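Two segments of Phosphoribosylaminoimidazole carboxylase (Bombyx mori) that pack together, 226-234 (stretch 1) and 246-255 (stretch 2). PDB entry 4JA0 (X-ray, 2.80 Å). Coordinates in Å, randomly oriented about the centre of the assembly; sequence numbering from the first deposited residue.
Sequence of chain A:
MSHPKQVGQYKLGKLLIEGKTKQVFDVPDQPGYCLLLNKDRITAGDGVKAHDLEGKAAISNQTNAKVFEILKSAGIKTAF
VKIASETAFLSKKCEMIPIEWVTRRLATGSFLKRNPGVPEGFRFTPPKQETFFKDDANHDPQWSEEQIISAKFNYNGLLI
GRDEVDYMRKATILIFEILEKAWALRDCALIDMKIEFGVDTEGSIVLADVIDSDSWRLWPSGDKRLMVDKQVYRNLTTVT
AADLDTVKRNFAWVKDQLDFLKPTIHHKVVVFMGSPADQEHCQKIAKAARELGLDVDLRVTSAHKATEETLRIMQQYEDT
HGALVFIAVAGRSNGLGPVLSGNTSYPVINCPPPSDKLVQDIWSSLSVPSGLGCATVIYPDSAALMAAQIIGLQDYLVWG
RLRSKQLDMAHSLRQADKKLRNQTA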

# COMPACT_ATOMS: atom_id res chain seq x y z
N LEU A 226 -62.93 13.54 4.77
CA LEU A 226 -62.72 14.98 4.64
C LEU A 226 -62.25 15.40 3.24
O LEU A 226 -61.80 16.54 3.06
CB LEU A 226 -61.71 15.47 5.68
CG LEU A 226 -62.13 15.34 7.14
CD1 LEU A 226 -60.98 15.64 8.09
CD2 LEU A 226 -63.30 16.25 7.40
N MET A 227 -62.37 14.50 2.25
CA MET A 227 -61.90 14.75 0.88
C MET A 227 -62.29 16.12 0.33
O MET A 227 -63.38 16.62 0.59
CB MET A 227 -62.36 13.64 -0.07
CG MET A 227 -63.87 13.45 -0.21
SD MET A 227 -64.36 12.16 -1.42
CE MET A 227 -63.26 10.80 -1.03
N VAL A 228 -61.39 16.73 -0.44
CA VAL A 228 -61.58 18.11 -0.89
C VAL A 228 -61.48 18.20 -2.40
O VAL A 228 -61.48 19.29 -2.98
CB VAL A 228 -60.52 19.05 -0.25
CG1 VAL A 228 -61.04 20.46 -0.19
CG2 VAL A 228 -60.20 18.61 1.13
N ASP A 229 -61.34 17.05 -3.04
CA ASP A 229 -61.15 17.01 -4.49
C ASP A 229 -62.48 16.86 -5.24
O ASP A 229 -63.56 16.90 -4.66
CB ASP A 229 -60.22 15.86 -4.87
CG ASP A 229 -60.70 14.54 -4.30
OD1 ASP A 229 -60.87 14.46 -3.06
OD2 ASP A 229 -60.90 13.60 -5.09
N LYS A 230 -62.36 16.66 -6.55
CA LYS A 230 -63.49 16.47 -7.46
C LYS A 230 -64.26 15.14 -7.23
O LYS A 230 -65.22 14.83 -7.94
CB LYS A 230 -62.97 16.58 -8.90
CG LYS A 230 -64.00 16.68 -10.01
CD LYS A 230 -63.37 16.23 -11.32
CE LYS A 230 -64.40 16.07 -12.41
NZ LYS A 230 -63.78 15.53 -13.65
N GLN A 231 -63.85 14.35 -6.25
CA GLN A 231 -64.58 13.13 -5.92
C GLN A 231 -65.90 13.49 -5.25
O GLN A 231 -66.89 12.77 -5.36
CB GLN A 231 -63.75 12.21 -5.03
CG GLN A 231 -64.30 10.78 -4.93
CD GLN A 231 -64.43 10.11 -6.29
OE1 GLN A 231 -63.61 10.32 -7.19
NE2 GLN A 231 -65.47 9.28 -6.46
N VAL A 232 -65.91 14.62 -4.54
CA VAL A 232 -67.12 15.12 -3.89
C VAL A 232 -68.21 15.33 -4.93
O VAL A 232 -69.38 14.97 -4.73
CB VAL A 232 -66.84 16.44 -3.14
CG1 VAL A 232 -68.14 17.12 -2.76
CG2 VAL A 232 -66.00 16.17 -1.90
N TYR A 233 -67.80 15.91 -6.06
CA TYR A 233 -68.73 16.16 -7.15
C TYR A 233 -69.18 14.84 -7.83
O TYR A 233 -70.34 14.69 -8.19
CB TYR A 233 -68.11 17.13 -8.16
CG TYR A 233 -68.96 17.38 -9.39
CD1 TYR A 233 -68.61 16.84 -10.62
CD2 TYR A 233 -70.12 18.15 -9.32
CE1 TYR A 233 -69.38 17.07 -11.74
CE2 TYR A 233 -70.90 18.39 -10.44
CZ TYR A 233 -70.52 17.84 -11.66
OH TYR A 233 -71.28 18.05 -12.79
N ARG A 234 -68.26 13.89 -7.99
CA ARG A 234 -68.61 12.60 -8.59
C ARG A 234 -69.63 11.83 -7.76
O ARG A 234 -70.52 11.17 -8.31
CB ARG A 234 -67.37 11.73 -8.78
CG ARG A 234 -66.39 12.23 -9.81
CD ARG A 234 -65.21 11.28 -9.92
NE ARG A 234 -64.21 11.77 -10.87
CZ ARG A 234 -63.00 12.22 -10.53
NH1 ARG A 234 -62.62 12.24 -9.26
NH2 ARG A 234 -62.18 12.65 -11.48
N THR A 246 -70.60 23.77 -1.98
CA THR A 246 -69.60 23.13 -1.12
C THR A 246 -68.38 22.70 -1.94
O THR A 246 -67.26 22.68 -1.44
CB THR A 246 -70.15 21.91 -0.36
OG1 THR A 246 -70.40 20.82 -1.26
CG2 THR A 246 -71.42 22.26 0.42
N VAL A 247 -68.59 22.36 -3.22
CA VAL A 247 -67.50 22.02 -4.12
C VAL A 247 -66.66 23.25 -4.50
O VAL A 247 -65.43 23.17 -4.58
CB VAL A 247 -68.04 21.28 -5.39
CG1 VAL A 247 -66.96 21.11 -6.46
CG2 VAL A 247 -68.61 19.94 -5.01
N LYS A 248 -67.30 24.40 -4.71
CA LYS A 248 -66.57 25.65 -4.93
C LYS A 248 -65.81 26.03 -3.68
O LYS A 248 -64.68 26.53 -3.74
CB LYS A 248 -67.50 26.80 -5.29
N ARG A 249 -66.44 25.83 -2.53
CA ARG A 249 -65.83 26.21 -1.27
C ARG A 249 -64.68 25.25 -0.98
O ARG A 249 -63.67 25.66 -0.40
CB ARG A 249 -66.86 26.24 -0.13
N ASN A 250 -64.80 24.01 -1.43
CA ASN A 250 -63.70 23.06 -1.29
C ASN A 250 -62.48 23.40 -2.14
O ASN A 250 -61.36 23.36 -1.65
CB ASN A 250 -64.17 21.65 -1.64
CG ASN A 250 -64.80 20.94 -0.46
OD1 ASN A 250 -64.88 21.48 0.64
ND2 ASN A 250 -65.29 19.73 -0.70
N PHE A 251 -62.71 23.78 -3.39
CA PHE A 251 -61.61 24.10 -4.30
C PHE A 251 -60.91 25.40 -3.91
O PHE A 251 -59.71 25.56 -4.16
CB PHE A 251 -62.09 24.21 -5.75
CG PHE A 251 -62.50 22.89 -6.37
CD1 PHE A 251 -62.77 22.81 -7.73
CD2 PHE A 251 -62.60 21.73 -5.60
CE1 PHE A 251 -63.13 21.60 -8.32
CE2 PHE A 251 -62.98 20.52 -6.18
CZ PHE A 251 -63.23 20.45 -7.54
N ALA A 252 -61.66 26.33 -3.33
CA ALA A 252 -61.10 27.61 -2.88
C ALA A 252 -60.15 27.38 -1.70
O ALA A 252 -59.09 28.01 -1.62
CB ALA A 252 -62.20 28.59 -2.50
N TRP A 253 -60.53 26.46 -0.82
CA TRP A 253 -59.69 26.12 0.32
C TRP A 253 -58.35 25.57 -0.16
O TRP A 253 -57.30 25.92 0.38
CB TRP A 253 -60.39 25.11 1.23
CG TRP A 253 -59.60 24.77 2.48
CD1 TRP A 253 -59.51 25.51 3.62
CD2 TRP A 253 -58.80 23.60 2.70
NE1 TRP A 253 -58.70 24.88 4.54
CE2 TRP A 253 -58.26 23.70 3.99
CE3 TRP A 253 -58.49 22.48 1.92
CZ2 TRP A 253 -57.41 22.72 4.52
CZ3 TRP A 253 -57.66 21.52 2.45
CH2 TRP A 253 -57.13 21.64 3.74
N VAL A 254 -58.39 24.69 -1.15
CA VAL A 254 -57.18 24.14 -1.72
C VAL A 254 -56.32 25.21 -2.41
O VAL A 254 -55.10 25.22 -2.22
CB VAL A 254 -57.51 22.99 -2.71
CG1 VAL A 254 -56.29 22.64 -3.55
CG2 VAL A 254 -58.02 21.77 -1.95
N LYS A 255 -56.93 26.09 -3.20
CA LYS A 255 -56.18 27.19 -3.84
C LYS A 255 -55.51 28.05 -2.79
O LYS A 255 -54.41 28.57 -3.00
CB LYS A 255 -57.09 28.06 -4.71

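A helix can pack closely against a neighbouring loop without a single hydrogen bond between them. The contact between residues 226-234 and 246-255 of this carboxylase is a compact example. Some 418 Å² of surface, both sides summed, is buried, and no hydrogen bond crosses the interface. The second stretch is helical throughout; the first approaches as loop and turn and is helical by Gln 231.

Val 228 dominates, with 105 Å² covered by the helix. Its CA-to-CB bond points sideways, yet the chi1 t rotamer brings CG1 close against the helix, beside Asn 250, Trp 253 and Val 254. CG1 of Val 228 lies 3.3 Å from the backbone O of Asn 250 and 3.6 Å from CB of the same residue, so the methyl group packs against the helix backbone as well as its side chains. That carbonyl is already engaged within the helix, where O of Asn 250 accepts from N of Val 254 at 3.3 Å; the methyl therefore covers a polar atom that has a partner. The same CG1 of Val 228 meets CG2 of Val 254 at 3.7 Å and CE3 of Trp 253 at 3.9 Å. Such close packing fits the backbone register, in which CA of Val 228 and CA of Asn 250 are only 5.4 Å apart.

Asn 250, with 55 Å² covered, has its CA-to-CB bond pointing toward the first stretch. Its amide might be expected to bond to the loop, but ND2 of Asn 250 stands 3.9 Å from O of Met 227, too far for a hydrogen bond, and 3.8 Å from CG2 of Val 232. Here a polar side chain takes part by packing against a loop carbonyl and a valine methyl rather than by bonding to the loop.

Phe 251 loses 53 Å² to the first stretch and works differently. Its CA-to-CB bond runs sideways, but the end of the side chain comes nearer, and the ring reaches the backbone where the loop turns. CE2 of Phe 251 lies 3.7 Å from O of Val 228 and 3.8 Å from C of Asp 229, both at the ring edge and near its plane. The CA-to-CB bond of Asp 229 points away from the other stretch, and its carboxylate caps the turn that follows: N of Gln 231 donates to OD2 of Asp 229 at 3.3 Å, a weak bond. The capping bond thus lies within the first stretch, while Phe 251 packs against the backbone of the same turn.

Beyond the turn, the CA-to-CB bonds of Val 232 and Val 247 point toward each other's stretches, and CG1 of Val 232 meets CG2 of Val 247 at 3.6 Å. Tyr 233 adds a looser apolar contact, its CB 4.3 Å from CG2 of Val 247, before its side chain leads away to a hydroxyl hydrogen-bonded elsewhere in the structure. The general lesson is that two segments can meet closely through apolar and van der Waals contacts, with no hydrogen bond crossing between them.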